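Local coordinates for protein thioesterase PA1618 (Pseudomonas aeruginosa, PDB 4QD8) that is a putative hotdog-fold thioesterase that probably hydrolyses acyl-CoA thioesters, possibly 1,4-dihydroxy-2-naphthoyl-CoA, and is seen here with the analogue phenacyl-CoA bound, at residues L25-E30 with A63-S68; E35-S40 with G67-Y72. All blocks are in the same frame, centred on the assembly; numbering follows the deposited sequence.

Interaction 1 (L25-E30 with A63-S68); sequences LGIRFE and AESLGS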
ATOM      1  N   LEU A  25     -16.272 -19.003   3.326  1.00 20.31           N
ATOM      2  CA  LEU A  25     -15.281 -18.887   4.400  1.00 18.82           C
ATOM      3  C   LEU A  25     -15.874 -18.697   5.792  1.00 21.64           C
ATOM      4  O   LEU A  25     -15.134 -18.597   6.762  1.00 21.62           O
ATOM      5  CB  LEU A  25     -14.299 -17.750   4.102  1.00 17.95           C
ATOM      6  CG  LEU A  25     -13.557 -17.819   2.767  1.00 18.71           C
ATOM      7  CD1 LEU A  25     -12.567 -16.660   2.695  1.00 19.20           C
ATOM      8  CD2 LEU A  25     -12.851 -19.166   2.615  1.00 20.17           C
ATOM      9  N   GLY A  26     -17.197 -18.607   5.894  1.00 19.48           N
ATOM     10  CA  GLY A  26     -17.826 -18.442   7.190  1.00 20.82           C
ATOM     11  C   GLY A  26     -17.763 -17.040   7.757  1.00 20.26           C
ATOM     12  O   GLY A  26     -17.877 -16.847   8.966  1.00 19.30           O
ATOM     13  N   ILE A  27     -17.607 -16.045   6.887  1.00 20.35           N
ATOM     14  CA  ILE A  27     -17.668 -14.659   7.337  1.00 19.95           C
ATOM     15  C   ILE A  27     -19.048 -14.345   7.907  1.00 17.86           C
ATOM     16  O   ILE A  27     -20.082 -14.657   7.305  1.00 19.56           O
ATOM     17  CB  ILE A  27     -17.283 -13.667   6.212  1.00 18.17           C
ATOM     18  CG1 ILE A  27     -15.811 -13.847   5.833  1.00 17.15           C
ATOM     19  CG2 ILE A  27     -17.546 -12.218   6.652  1.00 17.45           C
ATOM     20  CD1 ILE A  27     -15.347 -12.984   4.622  1.00 19.47           C
ATOM     21  N   ARG A  28     -19.050 -13.758   9.095  1.00 17.48           N
ATOM     22  CA  ARG A  28     -20.283 -13.447   9.794  1.00 19.75           C
ATOM     23  C   ARG A  28     -20.271 -11.986  10.211  1.00 19.79           C
ATOM     24  O   ARG A  28     -19.405 -11.571  10.981  1.00 19.24           O
ATOM     25  CB  ARG A  28     -20.414 -14.353  11.030  1.00 22.57           C
ATOM     26  CG  ARG A  28     -21.699 -14.163  11.821  1.00 29.62           C
ATOM     27  CD  ARG A  28     -21.724 -15.061  13.057  1.00 33.99           C
ATOM     28  NE  ARG A  28     -20.770 -14.628  14.080  1.00 37.05           N
ATOM     29  CZ  ARG A  28     -20.160 -15.447  14.934  1.00 38.35           C
ATOM     30  NH1 ARG A  28     -20.390 -16.751  14.890  1.00 38.97           N
ATOM     31  NH2 ARG A  28     -19.302 -14.961  15.823  1.00 39.31           N
ATOM     32  N   PHE A  29     -21.216 -11.201   9.690  1.00 18.20           N
ATOM     33  CA  PHE A  29     -21.409  -9.841  10.185  1.00 19.60           C
ATOM     34  C   PHE A  29     -22.034  -9.927  11.568  1.00 19.84           C
ATOM     35  O   PHE A  29     -23.073 -10.572  11.730  1.00 21.89           O
ATOM     36  CB  PHE A  29     -22.277  -9.034   9.219  1.00 20.10           C
ATOM     37  CG  PHE A  29     -21.583  -8.753   7.917  1.00 19.45           C
ATOM     38  CD1 PHE A  29     -21.585  -9.692   6.900  1.00 18.13           C
ATOM     39  CD2 PHE A  29     -20.881  -7.569   7.735  1.00 18.30           C
ATOM     40  CE1 PHE A  29     -20.909  -9.452   5.704  1.00 21.61           C
ATOM     41  CE2 PHE A  29     -20.210  -7.317   6.556  1.00 18.77           C
ATOM     42  CZ  PHE A  29     -20.219  -8.264   5.533  1.00 17.99           C
ATOM     43  N   GLU A  30     -21.393  -9.289  12.548  1.00 21.37           N
ATOM     44  CA  GLU A  30     -21.670  -9.539  13.962  1.00 23.73           C
ATOM     45  C   GLU A  30     -22.296  -8.379  14.700  1.00 24.85           C
ATOM     46  O   GLU A  30     -23.093  -8.571  15.622  1.00 28.54           O
ATOM     47  CB  GLU A  30     -20.363  -9.823  14.692  1.00 27.14           C
ATOM     48  CG  GLU A  30     -19.458 -10.786  13.997  1.00 28.34           C
ATOM     49  CD  GLU A  30     -18.657 -11.578  14.978  1.00 33.85           C
ATOM     50  OE1 GLU A  30     -18.735 -12.826  14.916  1.00 38.03           O
ATOM     51  OE2 GLU A  30     -17.956 -10.948  15.807  1.00 34.29           O
ATOM     52  N   ALA A  63     -11.413  -8.256   5.300  1.00 14.46           N
ATOM     53  CA  ALA A  63     -11.349  -6.793   5.308  1.00 15.44           C
ATOM     54  C   ALA A  63     -12.134  -6.208   4.146  1.00 17.38           C
ATOM     55  O   ALA A  63     -12.896  -5.240   4.320  1.00 17.22           O
ATOM     56  CB  ALA A  63      -9.898  -6.322   5.261  1.00 15.55           C
ATOM     57  N   GLU A  64     -11.961  -6.793   2.965  1.00 14.75           N
ATOM     58  CA  GLU A  64     -12.617  -6.256   1.767  1.00 15.70           C
ATOM     59  C   GLU A  64     -14.119  -6.553   1.762  1.00 16.27           C
ATOM     60  O   GLU A  64     -14.907  -5.726   1.296  1.00 15.89           O
ATOM     61  CB  GLU A  64     -11.921  -6.718   0.472  1.00 16.95           C
ATOM     62  CG  GLU A  64     -12.423  -5.961  -0.748  1.00 21.95           C
ATOM     63  CD  GLU A  64     -11.388  -5.762  -1.859  1.00 15.30           C
ATOM     64  OE1 GLU A  64     -10.147  -5.831  -1.621  1.00 23.31           O
ATOM     65  OE2 GLU A  64     -11.854  -5.501  -2.978  1.00 25.76           O
ATOM     66  N   SER A  65     -14.527  -7.704   2.302  1.00 14.58           N
ATOM     67  CA  SER A  65     -15.953  -8.002   2.463  1.00 15.68           C
ATOM     68  C   SER A  65     -16.594  -6.966   3.364  1.00 15.91           C
ATOM     69  O   SER A  65     -17.666  -6.445   3.065  1.00 16.44           O
ATOM     70  CB  SER A  65     -16.174  -9.380   3.110  1.00 15.88           C
ATOM     71  OG  SER A  65     -16.246 -10.402   2.137  1.00 14.75           O
ATOM     72  N   LEU A  66     -15.928  -6.692   4.476  1.00 15.16           N
ATOM     73  CA  LEU A  66     -16.442  -5.803   5.497  1.00 14.56           C
ATOM     74  C   LEU A  66     -16.512  -4.380   4.970  1.00 16.03           C
ATOM     75  O   LEU A  66     -17.549  -3.738   5.051  1.00 15.66           O
ATOM     76  CB  LEU A  66     -15.554  -5.872   6.746  1.00 15.90           C
ATOM     77  CG  LEU A  66     -15.965  -4.973   7.905  1.00 17.42           C
ATOM     78  CD1 LEU A  66     -17.426  -5.229   8.274  1.00 17.64           C
ATOM     79  CD2 LEU A  66     -15.065  -5.234   9.094  1.00 18.16           C
ATOM     80  N   GLY A  67     -15.413  -3.889   4.407  1.00 17.09           N
ATOM     81  CA  GLY A  67     -15.394  -2.533   3.884  1.00 15.78           C
ATOM     82  C   GLY A  67     -16.306  -2.316   2.691  1.00 16.44           C
ATOM     83  O   GLY A  67     -16.894  -1.236   2.554  1.00 19.75           O
ATOM     84  N   SER A  68     -16.427  -3.313   1.820  1.00 17.36           N
ATOM     85  CA  SER A  68     -17.309  -3.172   0.660  1.00 18.34           C
ATOM     86  C   SER A  68     -18.765  -3.100   1.101  1.00 19.94           C
ATOM     87  O   SER A  68     -19.554  -2.322   0.551  1.00 18.69           O
ATOM     88  CB  SER A  68     -17.114  -4.317  -0.327  1.00 18.94           C
ATOM     89  OG  SER A  68     -15.784  -4.303  -0.821  1.00 29.80           O
TER
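The first strand of the sheet rests on the long helix 56-72 through Phe29, whose CE2 lies 3.9 Å from Leu66 CD1. The ring meets this methyl obliquely, while Ser65 O lies at its edge, near the plane, 4.0 Å from Phe29 CZ. Phe29 does not leave its CA straight at the helix; CG anti to the carbonyl carbon (chi1 -69°) carries the ring closer, to where it also meets Met69. This is the hotdog arrangement, in which an antiparallel sheet curls around a central helix. Local strand-to-helix spacing is 7.9 Å from CA of Phe29 to CA of Leu66.

Two residues earlier, Ile27 sends an extended chain (chi2 175°) toward the helix, placing CD1 3.7 Å from Ser65 OG and 4.0 Å from Ser65 CB. That methyl packs beside a hydroxyl with its own polar partner, His55 NE2 of the second subunit, so the contact lies beside the interface with that subunit. On the strand side, Phe29 N is bonded to Asn14 OD1. Gly26, with positive phi, ends helix 21-25 in a Schellman motif just before Ile27. Within the helix, Glu64 O accepts both Ser68 N and, at 2.7 Å, Ser68 OG, from opposite faces of its plane.

Interaction 2 (E35-S40 with G67-Y72); sequences ESLTAS and GSMASY
Leu37 makes the whole contact from the strand side with one methyl. Its CD2 lies 4.0 Å from Ala70 N and 4.2 Å from Ala70 CB, so it sits against backbone as well as side chain, and it reaches Met69 CG at a looser 4.4 Å. Two torsions put the methyl there: CG is anti to the backbone N (chi1 -178°), and, with chi2 59° setting CD1 to one side, CD2 is the branch anti to CA and extends onto the helix. Met69 also starts toward the strand, but its chain folds back at chi2 and chi3, leaving SD 6.2 Å from Leu37 CD2; CG, rather than sulfur, does the touching. The 6.9 Å between CA of Leu37 and CA of Ala70 is consistent with the small Ala70 side chain allowing a close approach.

In the hotdog fold the inner face of the curved sheet packs on the central helix, and Leu37 belongs to that face, as does Ala39 two residues on, which lies on Leu62 and Leu66.

Further out, Trp4 touches both Leu37 and Ala70, and backbone bonding to Ala104 holds Leu37 in the sheet. The last helical turn carries the bonds Ser71 N to Gly67 O, 2.9 Å, and Tyr72 N to Ser68 O. On that turn, Ser71 OG is bonded to His114 ND1 and Trp116 NE1, and the Tyr72 ring stacks with Phe51 of the second subunit.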
ATOM      1  N   GLU A  35     -20.752   4.321  14.094  1.00 23.56           N
ATOM      2  CA  GLU A  35     -19.478   4.666  13.470  1.00 22.20           C
ATOM      3  C   GLU A  35     -18.726   3.467  12.925  1.00 22.68           C
ATOM      4  O   GLU A  35     -17.642   3.630  12.384  1.00 20.61           O
ATOM      5  CB  GLU A  35     -18.538   5.302  14.486  1.00 27.90           C
ATOM      6  CG  GLU A  35     -19.049   6.506  15.214  1.00 36.38           C
ATOM      7  CD  GLU A  35     -18.114   6.871  16.344  1.00 41.51           C
ATOM      8  OE1 GLU A  35     -17.225   6.044  16.650  1.00 43.99           O
ATOM      9  OE2 GLU A  35     -18.262   7.969  16.924  1.00 52.30           O
ATOM     10  N   SER A  36     -19.249   2.264  13.115  1.00 18.80           N
ATOM     11  CA  SER A  36     -18.454   1.084  12.755  1.00 20.94           C
ATOM     12  C   SER A  36     -19.297  -0.125  12.403  1.00 22.78           C
ATOM     13  O   SER A  36     -20.478  -0.199  12.745  1.00 21.73           O
ATOM     14  CB  SER A  36     -17.484   0.727  13.888  1.00 21.77           C
ATOM     15  OG  SER A  36     -18.183   0.226  15.017  1.00 20.48           O
ATOM     16  N   LEU A  37     -18.672  -1.076  11.709  1.00 19.30           N
ATOM     17  CA  LEU A  37     -19.318  -2.325  11.333  1.00 17.52           C
ATOM     18  C   LEU A  37     -18.309  -3.431  11.621  1.00 17.94           C
ATOM     19  O   LEU A  37     -17.117  -3.253  11.382  1.00 16.63           O
ATOM     20  CB  LEU A  37     -19.701  -2.295   9.853  1.00 17.21           C
ATOM     21  CG  LEU A  37     -20.429  -3.521   9.290  1.00 19.84           C
ATOM     22  CD1 LEU A  37     -21.741  -3.797  10.024  1.00 20.86           C
ATOM     23  CD2 LEU A  37     -20.657  -3.397   7.782  1.00 18.28           C
ATOM     24  N   THR A  38     -18.780  -4.554  12.166  1.00 20.27           N
ATOM     25  CA  THR A  38     -17.885  -5.618  12.649  1.00 15.69           C
ATOM     26  C   THR A  38     -18.271  -6.967  12.037  1.00 19.07           C
ATOM     27  O   THR A  38     -19.456  -7.299  11.962  1.00 18.97           O
ATOM     28  CB  THR A  38     -17.942  -5.718  14.198  1.00 19.56           C
ATOM     29  OG1 THR A  38     -17.502  -4.483  14.788  1.00 20.14           O
ATOM     30  CG2 THR A  38     -17.071  -6.863  14.710  1.00 19.33           C
ATOM     31  N   ALA A  39     -17.272  -7.733  11.580  1.00 17.02           N
ATOM     32  CA  ALA A  39     -17.488  -9.088  11.065  1.00 16.01           C
ATOM     33  C   ALA A  39     -16.346  -9.970  11.532  1.00 19.72           C
ATOM     34  O   ALA A  39     -15.249  -9.481  11.760  1.00 18.45           O
ATOM     35  CB  ALA A  39     -17.538  -9.091   9.533  1.00 17.71           C
ATOM     36  N   SER A  40     -16.602 -11.268  11.654  1.00 18.88           N
ATOM     37  CA  SER A  40     -15.573 -12.211  12.065  1.00 17.98           C
ATOM     38  C   SER A  40     -15.525 -13.390  11.110  1.00 18.20           C
ATOM     39  O   SER A  40     -16.428 -13.575  10.291  1.00 18.33           O
ATOM     40  CB  SER A  40     -15.823 -12.699  13.488  1.00 21.25           C
ATOM     41  OG  SER A  40     -16.960 -13.543  13.524  1.00 22.11           O
ATOM     42  N   GLY A  67     -15.413  -3.889   4.407  1.00 17.09           N
ATOM     43  CA  GLY A  67     -15.394  -2.533   3.884  1.00 15.78           C
ATOM     44  C   GLY A  67     -16.306  -2.316   2.691  1.00 16.44           C
ATOM     45  O   GLY A  67     -16.894  -1.236   2.554  1.00 19.75           O
ATOM     46  N   SER A  68     -16.427  -3.313   1.820  1.00 17.36           N
ATOM     47  CA  SER A  68     -17.309  -3.172   0.660  1.00 18.34           C
ATOM     48  C   SER A  68     -18.765  -3.100   1.101  1.00 19.94           C
ATOM     49  O   SER A  68     -19.554  -2.322   0.551  1.00 18.69           O
ATOM     50  CB  SER A  68     -17.114  -4.317  -0.327  1.00 18.94           C
ATOM     51  OG  SER A  68     -15.784  -4.303  -0.821  1.00 29.80           O
ATOM     52  N   MET A  69     -19.116  -3.899   2.101  1.00 17.08           N
ATOM     53  CA  MET A  69     -20.477  -3.880   2.629  1.00 19.47           C
ATOM     54  C   MET A  69     -20.738  -2.547   3.317  1.00 18.61           C
ATOM     55  O   MET A  69     -21.812  -1.951   3.166  1.00 20.32           O
ATOM     56  CB  MET A  69     -20.703  -5.027   3.609  1.00 21.08           C
ATOM     57  CG  MET A  69     -22.151  -5.182   4.027  1.00 30.26           C
ATOM     58  SD  MET A  69     -23.144  -5.745   2.633  1.00 37.60           S
ATOM     59  CE  MET A  69     -22.615  -7.455   2.520  1.00 30.54           C
ATOM     60  N   ALA A  70     -19.754  -2.069   4.070  1.00 17.85           N
ATOM     61  CA  ALA A  70     -19.860  -0.745   4.688  1.00 17.10           C
ATOM     62  C   ALA A  70     -20.107   0.354   3.637  1.00 19.31           C
ATOM     63  O   ALA A  70     -20.947   1.229   3.848  1.00 19.63           O
ATOM     64  CB  ALA A  70     -18.635  -0.443   5.510  1.00 18.24           C
ATOM     65  N   SER A  71     -19.393   0.309   2.510  1.00 17.16           N
ATOM     66  CA  SER A  71     -19.628   1.274   1.425  1.00 16.59           C
ATOM     67  C   SER A  71     -21.029   1.172   0.855  1.00 21.84           C
ATOM     68  O   SER A  71     -21.676   2.186   0.599  1.00 18.57           O
ATOM     69  CB  SER A  71     -18.607   1.109   0.302  1.00 17.22           C
ATOM     70  OG  SER A  71     -17.453   1.854   0.592  1.00 18.64           O
ATOM     71  N   TYR A  72     -21.499  -0.052   0.660  1.00 19.67           N
ATOM     72  CA  TYR A  72     -22.853  -0.248   0.162  1.00 19.14           C
ATOM     73  C   TYR A  72     -23.921   0.352   1.060  1.00 20.16           C
ATOM     74  O   TYR A  72     -24.945   0.832   0.568  1.00 24.41           O
ATOM     75  CB  TYR A  72     -23.112  -1.726  -0.097  1.00 22.83           C
ATOM     76  CG  TYR A  72     -22.868  -2.055  -1.536  1.00 29.77           C
ATOM     77  CD1 TYR A  72     -23.821  -1.747  -2.501  1.00 32.48           C
ATOM     78  CD2 TYR A  72     -21.669  -2.629  -1.946  1.00 30.31           C
ATOM     79  CE1 TYR A  72     -23.601  -2.029  -3.838  1.00 36.13           C
ATOM     80  CE2 TYR A  72     -21.439  -2.915  -3.275  1.00 32.59           C
ATOM     81  CZ  TYR A  72     -22.409  -2.616  -4.216  1.00 35.28           C
ATOM     82  OH  TYR A  72     -22.179  -2.908  -5.538  1.00 38.57           O
TER

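How the interactions relate
From the N terminus, the chain leaves helix 21-25, runs up strand 28-32, turns, and returns along strand 36-42 before reaching helix 56-72. Interaction 1 closes a loop with 32 residues between its segments, and interaction 2 one with 26. Their order is 25-30, 35-40, 63-68, 67-72, so the two loops interlock, one starting and ending later than the other, and share Gly67 and Ser68. The contacts thus set the two strands of a hairpin on successive parts of one helix, their centres 7 Å apart. They also meet directly: Glu30 N lies 2.8 Å from Thr38 O, and Leu66 CD1 is 3.6 Å from Leu37 CG.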